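Cytochrome P450 (Picrophilus torridus, PDB 2RFB) binds heme and probably acts as a monooxygenase, inserting one atom of molecular oxygen into its substrate. Local coordinates at residues D213-R218 with A308-L313; I319-K324 with D338-S343. All coordinates share one frame; numbering follows the deposited sequence.

Contact 1: residues D213-R218 with A308-L313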
ATOM      1  N   ASP A 213      -3.457 -16.009 -19.910  1.00 72.32           N
ATOM      2  CA  ASP A 213      -4.094 -14.704 -19.985  1.00 72.31           C
ATOM      3  C   ASP A 213      -3.341 -13.684 -19.151  1.00 71.82           C
ATOM      4  O   ASP A 213      -3.241 -12.527 -19.541  1.00 72.98           O
ATOM      5  CB  ASP A 213      -5.522 -14.742 -19.519  1.00 72.34           C
ATOM      6  CG  ASP A 213      -6.404 -15.546 -20.403  1.00 75.56           C
ATOM      7  OD1 ASP A 213      -6.111 -15.773 -21.619  1.00 75.35           O
ATOM      8  OD2 ASP A 213      -7.440 -15.937 -19.837  1.00 81.37           O
ATOM      9  N   ALA A 214      -2.823 -14.104 -18.002  1.00 70.65           N
ATOM     10  CA  ALA A 214      -2.060 -13.205 -17.127  1.00 69.47           C
ATOM     11  C   ALA A 214      -0.851 -12.651 -17.871  1.00 68.75           C
ATOM     12  O   ALA A 214      -0.529 -11.483 -17.733  1.00 68.70           O
ATOM     13  CB  ALA A 214      -1.621 -13.928 -15.864  1.00 68.03           C
ATOM     14  N   LEU A 215      -0.190 -13.501 -18.658  1.00 67.91           N
ATOM     15  CA  LEU A 215       0.994 -13.092 -19.406  1.00 67.41           C
ATOM     16  C   LEU A 215       0.672 -12.084 -20.492  1.00 66.92           C
ATOM     17  O   LEU A 215       1.497 -11.233 -20.773  1.00 66.71           O
ATOM     18  CB  LEU A 215       1.750 -14.287 -20.008  1.00 67.03           C
ATOM     19  CG  LEU A 215       2.687 -14.970 -18.985  1.00 67.55           C
ATOM     20  CD1 LEU A 215       3.264 -16.296 -19.483  1.00 63.43           C
ATOM     21  CD2 LEU A 215       3.786 -14.015 -18.527  1.00 65.60           C
ATOM     22  N   LYS A 216      -0.518 -12.195 -21.080  1.00 66.03           N
ATOM     23  CA  LYS A 216      -0.911 -11.370 -22.184  1.00 66.26           C
ATOM     24  C   LYS A 216      -1.455 -10.044 -21.701  1.00 66.48           C
ATOM     25  O   LYS A 216      -1.608  -9.119 -22.487  1.00 67.09           O
ATOM     26  CB  LYS A 216      -1.955 -12.085 -23.050  1.00 66.17           C
ATOM     27  CG  LYS A 216      -1.369 -13.146 -23.956  1.00 67.26           C
ATOM     28  CD  LYS A 216      -2.440 -14.079 -24.469  1.00 69.23           C
ATOM     29  CE  LYS A 216      -1.977 -14.837 -25.697  1.00 71.42           C
ATOM     30  NZ  LYS A 216      -1.042 -15.968 -25.359  1.00 75.44           N
ATOM     31  N   ASN A 217      -1.782  -9.959 -20.420  1.00 66.75           N
ATOM     32  CA  ASN A 217      -2.255  -8.712 -19.837  1.00 66.95           C
ATOM     33  C   ASN A 217      -1.897  -8.652 -18.375  1.00 66.04           C
ATOM     34  O   ASN A 217      -2.732  -8.831 -17.518  1.00 66.41           O
ATOM     35  CB  ASN A 217      -3.766  -8.560 -20.034  1.00 67.12           C
ATOM     36  CG  ASN A 217      -4.319  -7.152 -19.628  1.00 70.05           C
ATOM     37  OD1 ASN A 217      -5.503  -6.887 -19.877  1.00 76.52           O
ATOM     38  ND2 ASN A 217      -3.493  -6.266 -19.035  1.00 66.73           N
ATOM     39  N   ARG A 218      -0.650  -8.350 -18.089  1.00 66.29           N
ATOM     40  CA  ARG A 218      -0.195  -8.240 -16.709  1.00 66.64           C
ATOM     41  C   ARG A 218      -0.966  -7.200 -15.912  1.00 66.95           C
ATOM     42  O   ARG A 218      -1.468  -7.515 -14.817  1.00 66.61           O
ATOM     43  CB  ARG A 218       1.296  -8.012 -16.661  1.00 65.90           C
ATOM     44  CG  ARG A 218       2.009  -9.281 -17.091  1.00 70.06           C
ATOM     45  CD  ARG A 218       3.479  -9.225 -16.886  1.00 73.95           C
ATOM     46  NE  ARG A 218       4.133  -8.683 -18.082  1.00 78.41           N
ATOM     47  CZ  ARG A 218       4.818  -7.544 -18.106  1.00 79.84           C
ATOM     48  NH1 ARG A 218       4.954  -6.780 -17.001  1.00 77.93           N
ATOM     49  NH2 ARG A 218       5.352  -7.168 -19.253  1.00 80.26           N
ATOM     50  N   ALA A 308       6.744  -8.189 -11.036  1.00 61.43           N
ATOM     51  CA  ALA A 308       6.770  -9.351 -10.131  1.00 62.23           C
ATOM     52  C   ALA A 308       6.014 -10.520 -10.732  1.00 62.26           C
ATOM     53  O   ALA A 308       6.529 -11.618 -10.813  1.00 62.01           O
ATOM     54  CB  ALA A 308       6.212  -9.005  -8.732  1.00 62.39           C
ATOM     55  N   LEU A 309       4.790 -10.268 -11.180  1.00 63.07           N
ATOM     56  CA  LEU A 309       4.036 -11.272 -11.937  1.00 63.36           C
ATOM     57  C   LEU A 309       4.834 -11.819 -13.114  1.00 63.66           C
ATOM     58  O   LEU A 309       5.049 -13.035 -13.223  1.00 65.01           O
ATOM     59  CB  LEU A 309       2.744 -10.666 -12.457  1.00 63.55           C
ATOM     60  CG  LEU A 309       1.744 -11.626 -13.097  1.00 65.13           C
ATOM     61  CD1 LEU A 309       1.103 -12.634 -12.057  1.00 63.60           C
ATOM     62  CD2 LEU A 309       0.700 -10.730 -13.715  1.00 64.15           C
ATOM     63  N   ASN A 310       5.303 -10.953 -13.987  1.00 62.21           N
ATOM     64  CA  ASN A 310       6.050 -11.477 -15.080  1.00 62.82           C
ATOM     65  C   ASN A 310       7.230 -12.382 -14.640  1.00 63.44           C
ATOM     66  O   ASN A 310       7.403 -13.520 -15.131  1.00 63.01           O
ATOM     67  CB  ASN A 310       6.527 -10.358 -15.997  1.00 62.67           C
ATOM     68  CG  ASN A 310       6.967 -10.875 -17.323  1.00 63.59           C
ATOM     69  OD1 ASN A 310       7.842 -10.317 -17.952  1.00 66.30           O
ATOM     70  ND2 ASN A 310       6.378 -11.970 -17.750  1.00 63.05           N
ATOM     71  N   ASP A 311       8.035 -11.882 -13.721  1.00 63.51           N
ATOM     72  CA  ASP A 311       9.154 -12.656 -13.236  1.00 64.96           C
ATOM     73  C   ASP A 311       8.750 -13.951 -12.544  1.00 64.81           C
ATOM     74  O   ASP A 311       9.441 -14.970 -12.709  1.00 65.39           O
ATOM     75  CB  ASP A 311       9.996 -11.824 -12.274  1.00 65.88           C
ATOM     76  CG  ASP A 311      10.893 -10.849 -12.995  1.00 69.86           C
ATOM     77  OD1 ASP A 311      10.973 -10.893 -14.257  1.00 71.34           O
ATOM     78  OD2 ASP A 311      11.533 -10.054 -12.285  1.00 73.85           O
ATOM     79  N   ILE A 312       7.661 -13.934 -11.773  1.00 63.60           N
ATOM     80  CA  ILE A 312       7.277 -15.143 -11.069  1.00 63.29           C
ATOM     81  C   ILE A 312       6.777 -16.101 -12.108  1.00 62.42           C
ATOM     82  O   ILE A 312       7.114 -17.251 -12.112  1.00 62.57           O
ATOM     83  CB  ILE A 312       6.209 -14.880 -10.016  1.00 63.62           C
ATOM     84  CG1 ILE A 312       6.816 -14.254  -8.778  1.00 62.35           C
ATOM     85  CG2 ILE A 312       5.404 -16.140  -9.669  1.00 64.44           C
ATOM     86  CD1 ILE A 312       5.719 -13.594  -7.917  1.00 62.13           C
ATOM     87  N   LEU A 313       5.981 -15.625 -13.032  1.00 63.32           N
ATOM     88  CA  LEU A 313       5.448 -16.555 -14.011  1.00 63.06           C
ATOM     89  C   LEU A 313       6.510 -17.168 -14.910  1.00 63.49           C
ATOM     90  O   LEU A 313       6.353 -18.334 -15.294  1.00 63.44           O
ATOM     91  CB  LEU A 313       4.293 -15.943 -14.798  1.00 63.77           C
ATOM     92  CG  LEU A 313       2.979 -15.762 -14.016  1.00 62.62           C
ATOM     93  CD1 LEU A 313       1.993 -14.987 -14.863  1.00 63.60           C
ATOM     94  CD2 LEU A 313       2.404 -17.100 -13.732  1.00 64.36           C
TER
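Arg218 lies flat against the side chain of Asn310: their guanidinium and amide planes are 16° apart, and Asn310 CG sits 3.6 Å above the guanidinium plane, shifted toward its rim. The stack begins nearer the backbone, where Arg218 CD meets Asn310 CB at 3.4 Å, and continues with Arg218 NE 3.7 Å from Asn310 CG. The arginine chain bends at its third torsion (chi3 -90°), which brings NE close to Asn310 CB and CG; CZ follows, in contact with the same two atoms.

Beyond the ND2 end of the amide, near its plane, Leu215 CD2 approaches Asn310 ND2 at 3.4 Å, the two side chains crossing at about a right angle. This is a methyl-to-amide contact and not a polar bond, and the segments are held together by packing alone.

The apolar half of the contact is built from Ala214, Leu309 and Leu313. Leu313 CD1 lies 3.9 Å from Ala214 CB and 4.2 Å from Leu215 CG, so one methyl serves two residues in succession. Leu309, one turn earlier, has CG anti to the backbone N (chi1 -172°), and its CD2 touches Arg218 CG at 3.9 Å, alongside the aliphatic start of the arginine.

In the second shell, Arg218 NH1 makes a weak hydrogen bond to Ser306 O, a turn before Asn310, which helps keep the guanidinium beside this helix. By their order in the P450 fold, 211-216 corresponds to helix J and 298-315 to helix L. Phe221 of helix 218-228, the K helix, packs on both Ala214 and Leu309, while Met200 of the long helix 175-206 touches Leu309.

Contact 2: residues I319-K324 with D338-S343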
ATOM      1  N   ILE A 319       2.905 -23.726 -10.252  1.00 71.56           N
ATOM      2  CA  ILE A 319       2.761 -22.912  -9.047  1.00 70.60           C
ATOM      3  C   ILE A 319       1.660 -23.472  -8.127  1.00 69.50           C
ATOM      4  O   ILE A 319       0.517 -23.155  -8.306  1.00 69.24           O
ATOM      5  CB  ILE A 319       2.519 -21.402  -9.444  1.00 71.37           C
ATOM      6  CG1 ILE A 319       3.762 -20.885 -10.174  1.00 70.90           C
ATOM      7  CG2 ILE A 319       2.117 -20.498  -8.231  1.00 69.39           C
ATOM      8  CD1 ILE A 319       3.796 -19.422 -10.401  1.00 70.83           C
ATOM      9  N   LYS A 320       2.027 -24.344  -7.187  1.00 69.30           N
ATOM     10  CA  LYS A 320       1.149 -24.821  -6.096  1.00 68.93           C
ATOM     11  C   LYS A 320       1.662 -24.277  -4.776  1.00 67.68           C
ATOM     12  O   LYS A 320       2.852 -24.393  -4.463  1.00 68.29           O
ATOM     13  CB  LYS A 320       1.145 -26.352  -5.960  1.00 69.03           C
ATOM     14  CG  LYS A 320       0.930 -27.172  -7.227  1.00 69.99           C
ATOM     15  CD  LYS A 320       1.433 -28.616  -7.042  1.00 70.42           C
ATOM     16  CE  LYS A 320       1.680 -29.319  -8.417  1.00 76.51           C
ATOM     17  NZ  LYS A 320       2.592 -28.536  -9.365  1.00 75.48           N
ATOM     18  N   ILE A 321       0.787 -23.701  -3.981  1.00 66.00           N
ATOM     19  CA  ILE A 321       1.194 -23.209  -2.681  1.00 64.37           C
ATOM     20  C   ILE A 321       1.243 -24.380  -1.728  1.00 64.33           C
ATOM     21  O   ILE A 321       0.324 -25.155  -1.677  1.00 64.03           O
ATOM     22  CB  ILE A 321       0.221 -22.173  -2.158  1.00 64.39           C
ATOM     23  CG1 ILE A 321       0.426 -20.833  -2.886  1.00 63.52           C
ATOM     24  CG2 ILE A 321       0.363 -22.051  -0.616  1.00 64.37           C
ATOM     25  CD1 ILE A 321      -0.572 -19.676  -2.491  1.00 62.22           C
ATOM     26  N   ASP A 322       2.324 -24.534  -0.983  1.00 64.74           N
ATOM     27  CA  ASP A 322       2.352 -25.614   0.007  1.00 65.00           C
ATOM     28  C   ASP A 322       1.697 -25.186   1.310  1.00 64.84           C
ATOM     29  O   ASP A 322       2.309 -24.508   2.108  1.00 65.85           O
ATOM     30  CB  ASP A 322       3.768 -26.093   0.290  1.00 64.78           C
ATOM     31  CG  ASP A 322       3.803 -27.234   1.274  1.00 66.10           C
ATOM     32  OD1 ASP A 322       2.798 -27.496   1.981  1.00 67.90           O
ATOM     33  OD2 ASP A 322       4.853 -27.896   1.352  1.00 69.25           O
ATOM     34  N   TYR A 323       0.485 -25.652   1.552  1.00 64.36           N
ATOM     35  CA  TYR A 323      -0.279 -25.186   2.702  1.00 64.44           C
ATOM     36  C   TYR A 323       0.052 -25.821   4.051  1.00 65.12           C
ATOM     37  O   TYR A 323      -0.517 -25.412   5.073  1.00 65.60           O
ATOM     38  CB  TYR A 323      -1.794 -25.299   2.411  1.00 63.93           C
ATOM     39  CG  TYR A 323      -2.269 -24.055   1.720  1.00 63.92           C
ATOM     40  CD1 TYR A 323      -2.577 -24.060   0.364  1.00 62.05           C
ATOM     41  CD2 TYR A 323      -2.318 -22.845   2.405  1.00 61.35           C
ATOM     42  CE1 TYR A 323      -2.966 -22.903  -0.262  1.00 62.81           C
ATOM     43  CE2 TYR A 323      -2.720 -21.689   1.778  1.00 62.63           C
ATOM     44  CZ  TYR A 323      -3.028 -21.736   0.447  1.00 62.66           C
ATOM     45  OH  TYR A 323      -3.417 -20.583  -0.175  1.00 65.01           O
ATOM     46  N   LYS A 324       0.932 -26.823   4.051  1.00 65.35           N
ATOM     47  CA  LYS A 324       1.427 -27.419   5.276  1.00 66.03           C
ATOM     48  C   LYS A 324       2.576 -26.588   5.876  1.00 65.94           C
ATOM     49  O   LYS A 324       3.088 -26.928   6.943  1.00 66.15           O
ATOM     50  CB  LYS A 324       1.890 -28.857   5.015  1.00 65.92           C
ATOM     51  CG  LYS A 324       0.756 -29.852   4.942  1.00 69.21           C
ATOM     52  CD  LYS A 324       1.222 -31.186   4.389  1.00 74.90           C
ATOM     53  CE  LYS A 324       0.076 -32.215   4.331  1.00 77.28           C
ATOM     54  NZ  LYS A 324      -0.795 -31.922   3.161  1.00 79.51           N
ATOM     55  N   ASP A 338       1.809 -14.793   5.704  1.00 66.63           N
ATOM     56  CA  ASP A 338       2.816 -14.556   6.677  1.00 67.05           C
ATOM     57  C   ASP A 338       4.093 -15.137   6.086  1.00 67.23           C
ATOM     58  O   ASP A 338       5.119 -14.453   6.051  1.00 67.44           O
ATOM     59  CB  ASP A 338       2.435 -15.240   7.975  1.00 68.16           C
ATOM     60  CG  ASP A 338       3.542 -15.181   9.025  1.00 68.49           C
ATOM     61  OD1 ASP A 338       4.335 -14.232   9.039  1.00 71.33           O
ATOM     62  OD2 ASP A 338       3.576 -16.074   9.865  1.00 70.01           O
ATOM     63  N   LYS A 339       3.996 -16.384   5.609  1.00 66.00           N
ATOM     64  CA  LYS A 339       5.041 -17.086   4.922  1.00 65.42           C
ATOM     65  C   LYS A 339       4.403 -17.835   3.763  1.00 65.57           C
ATOM     66  O   LYS A 339       3.247 -18.321   3.869  1.00 64.78           O
ATOM     67  CB  LYS A 339       5.663 -18.132   5.850  1.00 66.84           C
ATOM     68  CG  LYS A 339       6.554 -17.628   6.932  1.00 67.37           C
ATOM     69  CD  LYS A 339       6.784 -18.756   7.878  1.00 70.94           C
ATOM     70  CE  LYS A 339       7.212 -18.282   9.246  1.00 73.22           C
ATOM     71  NZ  LYS A 339       8.653 -17.913   9.224  1.00 76.94           N
ATOM     72  N   LEU A 340       5.153 -17.977   2.669  1.00 64.77           N
ATOM     73  CA  LEU A 340       4.630 -18.631   1.478  1.00 64.43           C
ATOM     74  C   LEU A 340       5.677 -19.564   0.881  1.00 65.21           C
ATOM     75  O   LEU A 340       6.759 -19.130   0.471  1.00 66.01           O
ATOM     76  CB  LEU A 340       4.181 -17.608   0.453  1.00 63.76           C
ATOM     77  CG  LEU A 340       3.266 -18.065  -0.706  1.00 64.02           C
ATOM     78  CD1 LEU A 340       2.648 -16.872  -1.450  1.00 63.29           C
ATOM     79  CD2 LEU A 340       4.050 -18.901  -1.726  1.00 64.50           C
ATOM     80  N   PHE A 341       5.357 -20.846   0.844  1.00 65.35           N
ATOM     81  CA  PHE A 341       6.269 -21.836   0.297  1.00 67.04           C
ATOM     82  C   PHE A 341       5.570 -22.538  -0.820  1.00 67.51           C
ATOM     83  O   PHE A 341       4.406 -22.936  -0.709  1.00 67.33           O
ATOM     84  CB  PHE A 341       6.676 -22.878   1.334  1.00 66.42           C
ATOM     85  CG  PHE A 341       7.421 -22.321   2.463  1.00 67.48           C
ATOM     86  CD1 PHE A 341       6.744 -21.813   3.570  1.00 67.89           C
ATOM     87  CD2 PHE A 341       8.802 -22.276   2.438  1.00 67.12           C
ATOM     88  CE1 PHE A 341       7.444 -21.288   4.646  1.00 66.53           C
ATOM     89  CE2 PHE A 341       9.501 -21.726   3.500  1.00 68.75           C
ATOM     90  CZ  PHE A 341       8.811 -21.239   4.615  1.00 66.91           C
ATOM     91  N   LEU A 342       6.315 -22.691  -1.891  1.00 68.63           N
ATOM     92  CA  LEU A 342       5.804 -23.230  -3.110  1.00 70.50           C
ATOM     93  C   LEU A 342       5.894 -24.733  -3.203  1.00 71.91           C
ATOM     94  O   LEU A 342       6.811 -25.369  -2.739  1.00 71.85           O
ATOM     95  CB  LEU A 342       6.577 -22.653  -4.265  1.00 69.85           C
ATOM     96  CG  LEU A 342       5.899 -21.775  -5.268  1.00 70.48           C
ATOM     97  CD1 LEU A 342       4.900 -20.795  -4.670  1.00 68.19           C
ATOM     98  CD2 LEU A 342       7.006 -21.087  -6.050  1.00 72.10           C
ATOM     99  N   SER A 343       4.883 -25.272  -3.854  1.00 74.82           N
ATOM    100  CA  SER A 343       4.947 -26.573  -4.511  1.00 76.13           C
ATOM    101  C   SER A 343       4.502 -27.594  -3.541  1.00 76.67           C
ATOM    102  O   SER A 343       3.311 -27.930  -3.492  1.00 76.92           O
ATOM    103  CB  SER A 343       6.349 -26.879  -5.026  1.00 75.35           C
ATOM    104  OG  SER A 343       6.344 -28.182  -5.510  1.00 75.98           O
ATOM    105  OXT SER A 343       5.372 -28.031  -2.799  1.00 78.23           O
TER
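Asp322 and Phe341 meet through their backbones: Asp322 N donates to Phe341 O at 2.6 Å, nearly straight (160° at the hydrogen) and in the carbonyl plane. The Asp322 side chain then runs outward. Its CB rests 3.4 Å from the same Phe341 O and 4.0 Å from Ser343 OXT. CG is anti to the backbone N (chi1 -178°), which carries it away from Phe341 O. OD1 accepts from Lys324 N at 2.9 Å, closing an Asx turn, whereas OD2 forms a salt bridge with Lys325.

The pairing is antiparallel, and Ile321 with Leu342 is its single bridge, a non-hydrogen-bonded pair with CA atoms 4.6 Å apart. Ser343 N also faces Lys320 O across it, but the modelled separation is too short to be trusted in detail. An alanine at Asp322 would probably leave Lys325 without this charged mate and Lys324 N without its acceptor, setting the turn free to shift.

OD2 also lies 4.2 Å from the C-terminal carboxylate atom Ser343 OXT, a like-charge neighbour that Lys325 may help to offset. On the buried flank, Ile321 CG1 packs 4.3 Å from Leu340 CD2, and Ile201 of helix 175-206 touches Leu340.

How the contacts relate
Contact 1 joins two helices and contact 2 pairs two irregular chain segments, the second of which ends at the C-terminus. They follow one another along the chain, their centres 19 Å apart, and they touch where Ile312 CG2 of 308-313 meets Ile319 CD1 of 319-324 at 3.7 Å. Both are partly buried and away from the annotated heme-binding residues. Contact 1 has three buried residues and none exposed among those touching, and depends on side-chain packing; contact 2 has two of each and relies on backbone hydrogen bonding, with a like-charge pair close by and a salt bridge to Lys325 outside the segments. Helix 175-206 backs both: Ile201 lies against Ile312 and Ile319, and Met200 against Leu309.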